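Local coordinates for protein aminopeptidase N (Francisella tularensis subsp. tularensis, PDB 5DLL) that is a zinc-dependent M1-family aminopeptidase that releases N-terminal amino acids from peptides and is probably involved in degrading intracellular peptides from protein breakdown, at residues L62-V67 and Y142-P147; N115-G120 and F137-Y142; G456-K461 and A542-E547; I495-G500 and S535-F540. All coordinates share one frame; numbering follows the deposited sequence.

Contact 1 of 4, residues L62-V67 and Y142-P147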
loop_
_atom_site.group_PDB
_atom_site.type_symbol
_atom_site.label_atom_id
_atom_site.label_comp_id
_atom_site.label_asym_id
_atom_site.label_seq_id
_atom_site.Cartn_x
_atom_site.Cartn_y
_atom_site.Cartn_z
ATOM N N LEU A 62 -26.209 18.629 -23.506
ATOM C CA LEU A 62 -25.879 17.567 -22.566
ATOM C C LEU A 62 -25.021 16.519 -23.276
ATOM O O LEU A 62 -25.396 16.023 -24.337
ATOM C CB LEU A 62 -27.157 16.924 -22.025
ATOM C CG LEU A 62 -27.012 15.938 -20.858
ATOM C CD1 LEU A 62 -26.629 16.659 -19.570
ATOM C CD2 LEU A 62 -28.300 15.147 -20.667
ATOM N N VAL A 63 -23.870 16.195 -22.691
ATOM C CA VAL A 63 -22.973 15.179 -23.239
ATOM C C VAL A 63 -22.800 14.050 -22.219
ATOM O O VAL A 63 -21.942 14.124 -21.340
ATOM C CB VAL A 63 -21.589 15.774 -23.610
ATOM C CG1 VAL A 63 -20.690 14.708 -24.231
ATOM C CG2 VAL A 63 -21.743 16.961 -24.552
ATOM N N LEU A 64 -23.623 13.013 -22.341
ATOM C CA LEU A 64 -23.524 11.843 -21.469
ATOM C C LEU A 64 -22.488 10.847 -21.986
ATOM O O LEU A 64 -22.378 10.631 -23.187
ATOM C CB LEU A 64 -24.881 11.147 -21.355
ATOM C CG LEU A 64 -25.969 11.963 -20.657
ATOM C CD1 LEU A 64 -27.336 11.360 -20.927
ATOM C CD2 LEU A 64 -25.707 12.048 -19.164
ATOM N N ASP A 65 -21.739 10.248 -21.067
ATOM C CA ASP A 65 -20.788 9.184 -21.381
ATOM C C ASP A 65 -21.506 7.831 -21.373
ATOM O O ASP A 65 -22.327 7.562 -20.492
ATOM C CB ASP A 65 -19.649 9.164 -20.350
ATOM C CG ASP A 65 -18.879 10.481 -20.286
ATOM O OD1 ASP A 65 -18.223 10.841 -21.290
ATOM O OD2 ASP A 65 -18.920 11.149 -19.226
ATOM N N GLY A 66 -21.192 6.981 -22.346
ATOM C CA GLY A 66 -21.794 5.648 -22.428
ATOM C C GLY A 66 -21.077 4.769 -23.435
ATOM O O GLY A 66 -20.817 5.197 -24.557
ATOM N N VAL A 67 -20.755 3.541 -23.037
ATOM C CA VAL A 67 -19.894 2.671 -23.834
ATOM C C VAL A 67 -20.432 1.243 -23.859
ATOM O O VAL A 67 -20.732 0.670 -22.816
ATOM C CB VAL A 67 -18.447 2.686 -23.285
ATOM C CG1 VAL A 67 -17.562 1.695 -24.028
ATOM C CG2 VAL A 67 -17.865 4.090 -23.371
ATOM N N TYR A 142 -25.971 5.358 -19.476
ATOM C CA TYR A 142 -25.457 6.664 -19.892
ATOM C C TYR A 142 -25.461 7.628 -18.714
ATOM O O TYR A 142 -26.503 7.856 -18.100
ATOM C CB TYR A 142 -26.289 7.248 -21.040
ATOM C CG TYR A 142 -26.027 6.620 -22.397
ATOM C CD1 TYR A 142 -24.954 7.032 -23.179
ATOM C CD2 TYR A 142 -26.863 5.629 -22.906
ATOM C CE1 TYR A 142 -24.713 6.467 -24.423
ATOM C CE2 TYR A 142 -26.629 5.060 -24.150
ATOM C CZ TYR A 142 -25.556 5.483 -24.905
ATOM O OH TYR A 142 -25.319 4.924 -26.142
ATOM N N TYR A 143 -24.296 8.194 -18.416
ATOM C CA TYR A 143 -24.106 9.024 -17.228
ATOM C C TYR A 143 -23.063 10.123 -17.475
ATOM O O TYR A 143 -22.370 10.113 -18.495
ATOM C CB TYR A 143 -23.650 8.133 -16.068
ATOM C CG TYR A 143 -24.027 8.659 -14.704
ATOM C CD1 TYR A 143 -25.349 8.614 -14.265
ATOM C CD2 TYR A 143 -23.068 9.199 -13.848
ATOM C CE1 TYR A 143 -25.706 9.096 -13.020
ATOM C CE2 TYR A 143 -23.420 9.685 -12.600
ATOM C CZ TYR A 143 -24.740 9.627 -12.193
ATOM O OH TYR A 143 -25.109 10.105 -10.959
ATOM N N LEU A 144 -22.968 11.075 -16.549
ATOM C CA LEU A 144 -21.816 11.982 -16.491
ATOM C C LEU A 144 -20.741 11.317 -15.627
ATOM O O LEU A 144 -20.612 11.599 -14.433
ATOM C CB LEU A 144 -22.207 13.347 -15.926
ATOM C CG LEU A 144 -23.024 14.246 -16.857
ATOM C CD1 LEU A 144 -23.636 15.396 -16.070
ATOM C CD2 LEU A 144 -22.183 14.771 -18.015
ATOM N N ASP A 145 -19.978 10.424 -16.253
ATOM C CA ASP A 145 -19.065 9.540 -15.545
ATOM C C ASP A 145 -17.776 10.275 -15.154
ATOM O O ASP A 145 -16.686 10.013 -15.681
ATOM C CB ASP A 145 -18.787 8.304 -16.406
ATOM C CG ASP A 145 -18.005 7.236 -15.675
ATOM O OD1 ASP A 145 -17.604 7.453 -14.510
ATOM O OD2 ASP A 145 -17.784 6.171 -16.280
ATOM N N ARG A 146 -17.929 11.193 -14.204
ATOM C CA ARG A 146 -16.831 12.000 -13.686
ATOM C C ARG A 146 -17.102 12.245 -12.205
ATOM O O ARG A 146 -18.263 12.366 -11.797
ATOM C CB ARG A 146 -16.713 13.328 -14.444
ATOM C CG ARG A 146 -17.998 14.139 -14.489
ATOM C CD ARG A 146 -17.904 15.290 -15.471
ATOM N NE ARG A 146 -17.038 16.371 -15.000
ATOM C CZ ARG A 146 -16.741 17.463 -15.707
ATOM N NH1 ARG A 146 -17.226 17.632 -16.933
ATOM N NH2 ARG A 146 -15.943 18.392 -15.190
ATOM N N PRO A 147 -16.034 12.323 -11.395
ATOM C CA PRO A 147 -16.210 12.321 -9.947
ATOM C C PRO A 147 -16.784 13.612 -9.342
ATOM O O PRO A 147 -17.239 13.585 -8.202
ATOM C CB PRO A 147 -14.795 12.048 -9.431
ATOM C CG PRO A 147 -13.893 12.611 -10.472
ATOM C CD PRO A 147 -14.612 12.433 -11.780
HETATM O O HOH W 1 -22.505 5.077 -26.631
#
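The ring of Tyr142 lies obliquely against Gly66, its CD1 3.5 Å from Gly66 CA and CE1 nearly as close, while Leu64 O sits at the ring edge. Beyond the ring, a water links Tyr142 OH with Gly66 O. Leu64 packs its CB against Tyr142 CB and sends CD2 over the next peptide to meet Leu144 CG at 4.2 Å. Leu144 starts away from the strand but bends back, bringing CD2 to Val63 O. The backbones pair at one point: Asp65 N donates to Tyr143 O (2.7 Å), and Tyr143 N returns a straighter bond to Asp65 O (2.9 Å, 166° at the hydrogen). With CG beside its own backbone N (chi1 -59°), Asp65 carries OD2 to the backbone N of Asp145, which it accepts at 3.2 Å through its anti lone pair. Asp145 turns its own carboxylate to Arg138, whose charge should ease the closeness of the two acids. Tyr143 points away, its OH bonded to Thr31. Asp145 centres an inverse gamma turn, and the backbone pairing is a single antiparallel beta bridge, by which the loop joins edge strand 62-65 in the M1 N-terminal domain.

Contact 2 of 4, residues N115-G120 and F137-Y142. With NA (sodium ion), chain R.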
loop_
_atom_site.group_PDB
_atom_site.type_symbol
_atom_site.label_atom_id
_atom_site.label_comp_id
_atom_site.label_asym_id
_atom_site.label_seq_id
_atom_site.Cartn_x
_atom_site.Cartn_y
_atom_site.Cartn_z
ATOM N N ASN A 115 -18.659 -9.411 -21.094
ATOM C CA ASN A 115 -17.703 -8.426 -20.587
ATOM C C ASN A 115 -16.480 -9.090 -19.952
ATOM O O ASN A 115 -16.581 -9.724 -18.896
ATOM C CB ASN A 115 -18.385 -7.508 -19.567
ATOM C CG ASN A 115 -17.484 -6.379 -19.081
ATOM O OD1 ASN A 115 -16.270 -6.375 -19.307
ATOM N ND2 ASN A 115 -18.082 -5.413 -18.408
ATOM N N THR A 116 -15.332 -8.922 -20.603
ATOM C CA THR A 116 -14.052 -9.414 -20.093
ATOM C C THR A 116 -13.092 -8.264 -19.749
ATOM O O THR A 116 -11.910 -8.498 -19.482
ATOM C CB THR A 116 -13.382 -10.350 -21.121
ATOM O OG1 THR A 116 -13.241 -9.665 -22.370
ATOM C CG2 THR A 116 -14.213 -11.618 -21.327
ATOM N N SER A 117 -13.605 -7.032 -19.737
ATOM C CA SER A 117 -12.797 -5.844 -19.434
ATOM C C SER A 117 -12.600 -5.607 -17.929
ATOM O O SER A 117 -11.769 -4.784 -17.536
ATOM C CB SER A 117 -13.441 -4.599 -20.052
ATOM O OG SER A 117 -14.577 -4.183 -19.308
ATOM N N LEU A 118 -13.379 -6.307 -17.102
ATOM C CA LEU A 118 -13.318 -6.189 -15.639
ATOM C C LEU A 118 -13.744 -4.802 -15.148
ATOM O O LEU A 118 -13.260 -4.314 -14.125
ATOM C CB LEU A 118 -11.926 -6.567 -15.108
ATOM C CG LEU A 118 -11.417 -7.956 -15.516
ATOM C CD1 LEU A 118 -9.945 -8.116 -15.158
ATOM C CD2 LEU A 118 -12.255 -9.061 -14.882
ATOM N N GLU A 119 -14.656 -4.185 -15.896
ATOM C CA GLU A 119 -15.278 -2.917 -15.528
ATOM C C GLU A 119 -16.769 -3.036 -15.787
ATOM O O GLU A 119 -17.219 -4.027 -16.355
ATOM C CB GLU A 119 -14.728 -1.776 -16.377
ATOM C CG GLU A 119 -13.251 -1.491 -16.204
ATOM C CD GLU A 119 -12.847 -0.200 -16.886
ATOM O OE1 GLU A 119 -13.446 0.128 -17.939
ATOM O OE2 GLU A 119 -11.941 0.488 -16.367
ATOM N N GLY A 120 -17.535 -2.025 -15.390
ATOM C CA GLY A 120 -18.990 -2.064 -15.526
ATOM C C GLY A 120 -19.560 -3.293 -14.853
ATOM O O GLY A 120 -19.011 -3.772 -13.865
ATOM N N PHE A 137 -18.547 2.992 -14.923
ATOM C CA PHE A 137 -20.000 3.145 -14.794
ATOM C C PHE A 137 -20.658 3.455 -16.128
ATOM O O PHE A 137 -21.782 3.018 -16.377
ATOM C CB PHE A 137 -20.377 4.220 -13.772
ATOM C CG PHE A 137 -21.860 4.297 -13.500
ATOM C CD1 PHE A 137 -22.491 3.308 -12.764
ATOM C CD2 PHE A 137 -22.621 5.353 -13.984
ATOM C CE1 PHE A 137 -23.850 3.366 -12.510
ATOM C CE2 PHE A 137 -23.978 5.416 -13.730
ATOM C CZ PHE A 137 -24.595 4.423 -12.993
ATOM N N ARG A 138 -19.961 4.204 -16.983
ATOM C CA ARG A 138 -20.452 4.492 -18.338
ATOM C C ARG A 138 -20.736 3.233 -19.166
ATOM O O ARG A 138 -21.546 3.283 -20.084
ATOM C CB ARG A 138 -19.481 5.408 -19.088
ATOM C CG ARG A 138 -18.129 4.788 -19.411
ATOM C CD ARG A 138 -17.197 5.802 -20.057
ATOM N NE ARG A 138 -16.865 6.898 -19.147
ATOM C CZ ARG A 138 -16.118 7.954 -19.468
ATOM N NH1 ARG A 138 -15.610 8.076 -20.688
ATOM N NH2 ARG A 138 -15.876 8.898 -18.563
ATOM N N LYS A 139 -20.083 2.115 -18.834
ATOM C CA LYS A 139 -20.386 0.811 -19.439
ATOM C C LYS A 139 -21.622 0.101 -18.850
ATOM O O LYS A 139 -21.817 -1.098 -19.088
ATOM C CB LYS A 139 -19.186 -0.136 -19.310
ATOM C CG LYS A 139 -17.924 0.309 -20.021
ATOM C CD LYS A 139 -16.919 -0.832 -20.063
ATOM C CE LYS A 139 -15.574 -0.396 -20.625
ATOM N NZ LYS A 139 -14.582 -1.510 -20.610
ATOM N N ILE A 140 -22.440 0.817 -18.078
ATOM C CA ILE A 140 -23.643 0.238 -17.475
ATOM C C ILE A 140 -24.884 0.977 -17.962
ATOM O O ILE A 140 -25.842 0.353 -18.409
ATOM C CB ILE A 140 -23.567 0.259 -15.934
ATOM C CG1 ILE A 140 -22.372 -0.579 -15.464
ATOM C CG2 ILE A 140 -24.860 -0.272 -15.322
ATOM C CD1 ILE A 140 -22.108 -0.524 -13.977
ATOM N N THR A 141 -24.870 2.301 -17.846
ATOM C CA THR A 141 -25.881 3.146 -18.480
ATOM C C THR A 141 -25.240 4.497 -18.773
ATOM O O THR A 141 -24.095 4.735 -18.381
ATOM C CB THR A 141 -27.168 3.275 -17.620
ATOM O OG1 THR A 141 -28.290 3.658 -18.440
ATOM C CG2 THR A 141 -26.983 4.272 -16.480
ATOM N N TYR A 142 -25.971 5.358 -19.476
ATOM C CA TYR A 142 -25.457 6.664 -19.892
ATOM C C TYR A 142 -25.461 7.628 -18.714
ATOM O O TYR A 142 -26.503 7.856 -18.100
ATOM C CB TYR A 142 -26.289 7.248 -21.040
ATOM C CG TYR A 142 -26.027 6.620 -22.397
ATOM C CD1 TYR A 142 -24.954 7.032 -23.179
ATOM C CD2 TYR A 142 -26.863 5.629 -22.906
ATOM C CE1 TYR A 142 -24.713 6.467 -24.423
ATOM C CE2 TYR A 142 -26.629 5.060 -24.150
ATOM C CZ TYR A 142 -25.556 5.483 -24.905
ATOM O OH TYR A 142 -25.319 4.924 -26.142
HETATM NA NA NA R . -30.675 3.283 -18.831
#
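The chains come nearest at Gly120 and Lys139, whose CA atoms are 5.1 Å apart, with Gly120 at a positive phi (55°). With no side chain on Gly120, Ile140 CG1 and CD1 lie against its CA, CG1 at 3.7 Å. The polar part is carried by Lys139, fully extended beyond CG, which runs its chain out to the 115-120 loop. Its NZ comes between two side chains: Ser117 OG at 3.0 Å and Glu119 OE1 at 3.3 Å. Both are weak hydrogen bonds, the second also a salt bridge, and the Glu119 and Lys139 chains cross at a slant. Ser117 is positioned by Asn115, whose OD1 accepts both Ser117 OG and Ser117 N, the latter at 2.8 Å in an Asx turn. Asn115 ND2 in turn donates to Glu119 O at 2.6 Å, tying the loop to itself. On the far side of the 137-142 loop, Thr141 OG1 binds the sodium ion together with Thr106 and Val44. The chemistry implies a modest electrostatic link at a partly exposed edge: a lysine ammonium shared weakly by a hydroxyl and a carboxylate, beside the apolar contact of Ile140 with Gly120.

Contact 3 of 4, residues G456-K461 and A542-E547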
loop_
_atom_site.group_PDB
_atom_site.type_symbol
_atom_site.label_atom_id
_atom_site.label_comp_id
_atom_site.label_asym_id
_atom_site.label_seq_id
_atom_site.Cartn_x
_atom_site.Cartn_y
_atom_site.Cartn_z
ATOM N N GLY A 456 10.490 15.583 -7.447
ATOM C CA GLY A 456 11.833 15.271 -6.962
ATOM C C GLY A 456 12.011 15.278 -5.453
ATOM O O GLY A 456 11.231 15.895 -4.723
ATOM N N THR A 457 13.060 14.584 -5.006
ATOM C CA THR A 457 13.435 14.477 -3.600
ATOM C C THR A 457 14.343 15.646 -3.221
ATOM O O THR A 457 15.367 15.857 -3.869
ATOM C CB THR A 457 14.219 13.172 -3.348
ATOM O OG1 THR A 457 13.436 12.046 -3.762
ATOM C CG2 THR A 457 14.582 13.020 -1.876
ATOM N N PRO A 458 13.977 16.416 -2.178
ATOM C CA PRO A 458 14.903 17.458 -1.709
ATOM C C PRO A 458 16.085 16.909 -0.894
ATOM O O PRO A 458 15.918 15.979 -0.101
ATOM C CB PRO A 458 14.019 18.365 -0.835
ATOM C CG PRO A 458 12.609 17.952 -1.097
ATOM C CD PRO A 458 12.659 16.520 -1.531
ATOM N N ASN A 459 17.264 17.490 -1.108
ATOM C CA ASN A 459 18.474 17.141 -0.365
ATOM C C ASN A 459 18.768 18.203 0.688
ATOM O O ASN A 459 18.874 19.386 0.362
ATOM C CB ASN A 459 19.667 17.034 -1.315
ATOM C CG ASN A 459 19.505 15.927 -2.332
ATOM O OD1 ASN A 459 19.733 14.755 -2.034
ATOM N ND2 ASN A 459 19.120 16.293 -3.547
ATOM N N ILE A 460 18.909 17.782 1.944
ATOM C CA ILE A 460 19.155 18.716 3.041
ATOM C C ILE A 460 20.612 18.642 3.498
ATOM O O ILE A 460 21.058 17.620 4.026
ATOM C CB ILE A 460 18.227 18.446 4.245
ATOM C CG1 ILE A 460 16.772 18.264 3.788
ATOM C CG2 ILE A 460 18.338 19.571 5.267
ATOM C CD1 ILE A 460 16.182 19.445 3.046
ATOM N N LYS A 461 21.341 19.735 3.282
ATOM C CA LYS A 461 22.717 19.862 3.741
ATOM C C LYS A 461 22.701 20.424 5.156
ATOM O O LYS A 461 22.137 21.492 5.389
ATOM C CB LYS A 461 23.492 20.793 2.806
ATOM C CG LYS A 461 24.975 20.925 3.115
ATOM C CD LYS A 461 25.635 21.952 2.204
ATOM C CE LYS A 461 27.071 22.236 2.621
ATOM N NZ LYS A 461 27.160 22.860 3.970
ATOM N N ALA A 542 10.060 14.849 7.317
ATOM C CA ALA A 542 9.921 15.272 5.920
ATOM C C ALA A 542 10.543 14.230 4.973
ATOM O O ALA A 542 11.556 13.613 5.318
ATOM C CB ALA A 542 10.582 16.628 5.719
ATOM N N PRO A 543 9.946 14.035 3.774
ATOM C CA PRO A 543 10.474 13.090 2.786
ATOM C C PRO A 543 11.682 13.641 2.018
ATOM O O PRO A 543 11.562 14.050 0.858
ATOM C CB PRO A 543 9.275 12.859 1.859
ATOM C CG PRO A 543 8.523 14.139 1.908
ATOM C CD PRO A 543 8.705 14.677 3.299
ATOM N N VAL A 544 12.839 13.623 2.676
ATOM C CA VAL A 544 14.060 14.239 2.155
ATOM C C VAL A 544 15.290 13.367 2.410
ATOM O O VAL A 544 15.296 12.544 3.334
ATOM C CB VAL A 544 14.296 15.626 2.798
ATOM C CG1 VAL A 544 13.155 16.575 2.470
ATOM C CG2 VAL A 544 14.461 15.516 4.310
ATOM N N LYS A 545 16.317 13.540 1.575
ATOM C CA LYS A 545 17.659 13.026 1.871
ATOM C C LYS A 545 18.329 14.009 2.823
ATOM O O LYS A 545 18.064 15.212 2.773
ATOM C CB LYS A 545 18.515 12.887 0.609
ATOM C CG LYS A 545 18.049 11.836 -0.387
ATOM C CD LYS A 545 19.180 11.440 -1.332
ATOM C CE LYS A 545 18.684 11.094 -2.732
ATOM N NZ LYS A 545 17.839 9.869 -2.777
ATOM N N VAL A 546 19.200 13.498 3.684
ATOM C CA VAL A 546 19.814 14.316 4.726
ATOM C C VAL A 546 21.323 14.102 4.753
ATOM O O VAL A 546 21.803 13.043 5.167
ATOM C CB VAL A 546 19.207 13.995 6.110
ATOM C CG1 VAL A 546 19.842 14.854 7.197
ATOM C CG2 VAL A 546 17.699 14.199 6.079
ATOM N N GLU A 547 22.059 15.112 4.291
ATOM C CA GLU A 547 23.515 15.124 4.391
ATOM C C GLU A 547 23.914 15.701 5.746
ATOM O O GLU A 547 23.866 16.915 5.953
ATOM C CB GLU A 547 24.135 15.944 3.253
ATOM C CG GLU A 547 25.657 16.018 3.298
ATOM C CD GLU A 547 26.254 16.706 2.083
ATOM O OE1 GLU A 547 25.969 16.273 0.946
ATOM O OE2 GLU A 547 27.020 17.675 2.266
#
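Ile460 O accepts Glu547 N at 2.7 Å, the shortest polar bond between parallel strands 459-467 and 545-547 of the Ig-like domain of this M1 peptidase. Strand 545-547 forms the edge of a mixed four-stranded sheet beside strand 459-467, and the two short segments 459-461 and 545-547 run 20° apart. Two more backbone bonds complete the parallel pattern: Lys545 N to Pro458 O, and Ile460 N to Lys545 O at 2.8 Å. The donor in the latter lies well out of the carbonyl plane (32°). Ile460 thus uses both its N and its O, bonding to the residues before and after Val546, its bridge partner.

On the face of Ile460 and Val546, the contact is apolar. Ile460 CG1 meets Val544 CG2 at 3.6 Å, while the Val544 and Pro458 side chains cross at about a right angle, Val544 CG1 against ring CB, CG and CD. Phe537 packs on this same cluster, and Trp451 of helix 450-453 touches both prolines, Pro458 and Pro543. Pro543 centres an inverse gamma turn just before the strand.

On the other face, Asn459 and Lys545 run alongside each other in the same direction, as do Lys461 and Glu547 further along. Thr457 CG2 sits across the lysine chain, 4.0 Å from Lys545 CG, and Phe365 of helix 349-369 touches both residues. Lys461 NZ and Glu547 OE2 are 5.5 Å apart, too far for a salt bridge, but may still attract. With its CG beside the backbone N (chi1 -63°), Asn459 brings OD1 against the aliphatic part of Lys545, 3.4 Å from Lys545 CD.

Contact 4 of 4, residues I495-G500 and S535-F540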
loop_
_atom_site.group_PDB
_atom_site.type_symbol
_atom_site.label_atom_id
_atom_site.label_comp_id
_atom_site.label_asym_id
_atom_site.label_seq_id
_atom_site.Cartn_x
_atom_site.Cartn_y
_atom_site.Cartn_z
ATOM N N ILE A 495 9.544 22.883 5.073
ATOM C CA ILE A 495 10.022 21.634 5.688
ATOM C C ILE A 495 9.872 21.701 7.210
ATOM O O ILE A 495 10.444 22.591 7.842
ATOM C CB ILE A 495 11.521 21.342 5.395
ATOM C CG1 ILE A 495 11.948 21.781 3.986
ATOM C CG2 ILE A 495 11.829 19.865 5.613
ATOM C CD1 ILE A 495 11.291 21.028 2.854
ATOM N N PRO A 496 9.107 20.766 7.805
ATOM C CA PRO A 496 9.086 20.624 9.257
ATOM C C PRO A 496 10.196 19.692 9.734
ATOM O O PRO A 496 10.313 18.566 9.240
ATOM C CB PRO A 496 7.714 20.010 9.529
ATOM C CG PRO A 496 7.408 19.222 8.308
ATOM C CD PRO A 496 8.134 19.872 7.158
ATOM N N VAL A 497 11.000 20.172 10.682
ATOM C CA VAL A 497 12.101 19.397 11.249
ATOM C C VAL A 497 11.825 19.107 12.722
ATOM O O VAL A 497 12.080 19.946 13.587
ATOM C CB VAL A 497 13.441 20.149 11.128
ATOM C CG1 VAL A 497 14.604 19.187 11.338
ATOM C CG2 VAL A 497 13.548 20.837 9.776
ATOM N N LYS A 498 11.294 17.917 12.993
ATOM C CA LYS A 498 11.038 17.472 14.361
ATOM C C LYS A 498 12.360 17.044 14.978
ATOM O O LYS A 498 13.055 16.181 14.434
ATOM C CB LYS A 498 10.036 16.316 14.378
ATOM C CG LYS A 498 9.529 15.969 15.765
ATOM C CD LYS A 498 8.561 14.801 15.738
ATOM C CE LYS A 498 8.288 14.300 17.149
ATOM N NZ LYS A 498 7.387 13.116 17.159
ATOM N N MET A 499 12.710 17.647 16.110
ATOM C CA MET A 499 14.073 17.547 16.618
ATOM C C MET A 499 14.200 17.660 18.135
ATOM O O MET A 499 13.236 17.952 18.846
ATOM C CB MET A 499 14.951 18.609 15.936
ATOM C CG MET A 499 14.424 20.039 16.021
ATOM S SD MET A 499 14.922 20.937 17.505
ATOM C CE MET A 499 16.665 21.193 17.187
ATOM N N GLY A 500 15.415 17.394 18.607
ATOM C CA GLY A 500 15.787 17.558 20.006
ATOM C C GLY A 500 17.296 17.654 20.114
ATOM O O GLY A 500 18.009 17.421 19.138
ATOM N N SER A 535 19.378 15.434 17.467
ATOM C CA SER A 535 18.426 14.434 16.989
ATOM C C SER A 535 17.520 15.128 15.978
ATOM O O SER A 535 16.716 15.979 16.356
ATOM C CB SER A 535 17.605 13.883 18.155
ATOM O OG SER A 535 16.631 12.964 17.703
ATOM N N LEU A 536 17.658 14.772 14.702
ATOM C CA LEU A 536 17.038 15.531 13.611
ATOM C C LEU A 536 16.123 14.688 12.725
ATOM O O LEU A 536 16.385 13.506 12.487
ATOM C CB LEU A 536 18.125 16.180 12.753
ATOM C CG LEU A 536 18.779 17.423 13.362
ATOM C CD1 LEU A 536 20.053 17.785 12.613
ATOM C CD2 LEU A 536 17.805 18.591 13.375
ATOM N N PHE A 537 15.060 15.324 12.233
ATOM C CA PHE A 537 14.041 14.668 11.411
ATOM C C PHE A 537 13.500 13.409 12.093
ATOM O O PHE A 537 13.554 12.301 11.548
ATOM C CB PHE A 537 14.582 14.372 10.006
ATOM C CG PHE A 537 14.992 15.606 9.251
ATOM C CD1 PHE A 537 14.042 16.384 8.600
ATOM C CD2 PHE A 537 16.323 16.002 9.208
ATOM C CE1 PHE A 537 14.416 17.527 7.911
ATOM C CE2 PHE A 537 16.703 17.144 8.520
ATOM C CZ PHE A 537 15.748 17.908 7.871
ATOM N N ARG A 538 12.984 13.610 13.301
ATOM C CA ARG A 538 12.423 12.532 14.103
ATOM C C ARG A 538 11.161 11.975 13.457
ATOM O O ARG A 538 10.294 12.736 13.025
ATOM C CB ARG A 538 12.099 13.040 15.500
ATOM C CG ARG A 538 13.318 13.388 16.331
ATOM C CD ARG A 538 12.892 13.877 17.704
ATOM N NE ARG A 538 13.986 13.861 18.668
ATOM C CZ ARG A 538 13.841 14.077 19.973
ATOM N NH1 ARG A 538 12.640 14.327 20.491
ATOM N NH2 ARG A 538 14.906 14.039 20.769
ATOM N N ASP A 539 11.067 10.646 13.405
ATOM C CA ASP A 539 9.976 9.941 12.711
ATOM C C ASP A 539 9.906 10.278 11.215
ATOM O O ASP A 539 8.828 10.213 10.610
ATOM C CB ASP A 539 8.622 10.219 13.382
ATOM C CG ASP A 539 8.599 9.801 14.833
ATOM O OD1 ASP A 539 8.792 8.597 15.108
ATOM O OD2 ASP A 539 8.382 10.674 15.700
ATOM N N PHE A 540 11.057 10.623 10.626
ATOM C CA PHE A 540 11.141 10.988 9.212
ATOM C C PHE A 540 10.126 12.099 8.921
ATOM O O PHE A 540 9.183 11.921 8.140
ATOM C CB PHE A 540 10.901 9.742 8.351
ATOM C CG PHE A 540 11.359 9.873 6.927
ATOM C CD1 PHE A 540 12.707 10.030 6.628
ATOM C CD2 PHE A 540 10.446 9.796 5.879
ATOM C CE1 PHE A 540 13.133 10.132 5.313
ATOM C CE2 PHE A 540 10.866 9.896 4.565
ATOM C CZ PHE A 540 12.210 10.063 4.282
#
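Val497 CG1 stands over the centre of the Phe537 ring in a CH-pi contact, 3.8 Å from the centroid and 9° off the normal. Ile495 CG2 comes to the ring edge, and Leu536 CD2 fits between Val497 CG1 and Met499 CB, 3.8 Å from each. Among backbone bonds, Gly500 and Ser535 form an antiparallel hydrogen-bonded pair, and Arg538 N gives Lys498 O an almost linear bond (2.8 Å, 176° at the hydrogen), fixing the type II turn from Phe537 to Phe540 onto the strand. Charged side chains form the third group. Lys498, extended throughout with CG anti to the backbone N (chi1 -169°), crosses Arg538 and ends in a salt bridge from NZ to Asp539 OD2 at 3.0 Å. The Arg538 guanidinium lays one face over the Met499-Gly500 peptide, NH2 3.7 Å from Gly500 CA. Its rotation is set by NE bonding Ser535 OG in its plane, and by salt bridges to Glu511 and Asp562; Asp562 also bonds Ser535 OG. The contact joins strand 533-535 and the following loop to the middle strand 495-502 of a three-stranded antiparallel sheet, flanked by strand 508-516, with helix 390-423 touching Pro496 and helix 349-369 packing on Phe540.

Overall arrangement
From the N terminus, contact 1 closes the first loop, from strand 62-65 to the segment before strand 150-160. Contact 2 is nested inside it, and the two share Tyr142; Arg138 bridges them through its salt bridge to Asp145, and Phe137 packs on Tyr143. Both tie together loops and strands of the M1 N-terminal domain beside the sodium site. The zinc-binding peptidase domain follows before contact 3 opens. Contact 3 pairs strand 459-467 with strand 545-547 in the Ig-like domain, and contact 4 is nested within it; Phe537 packs on Ile460 and Val546, and Ile495 on Ala542. Contacts 2 and 3 lie on opposite sides of the chain's centre, their centres about 44 Å apart.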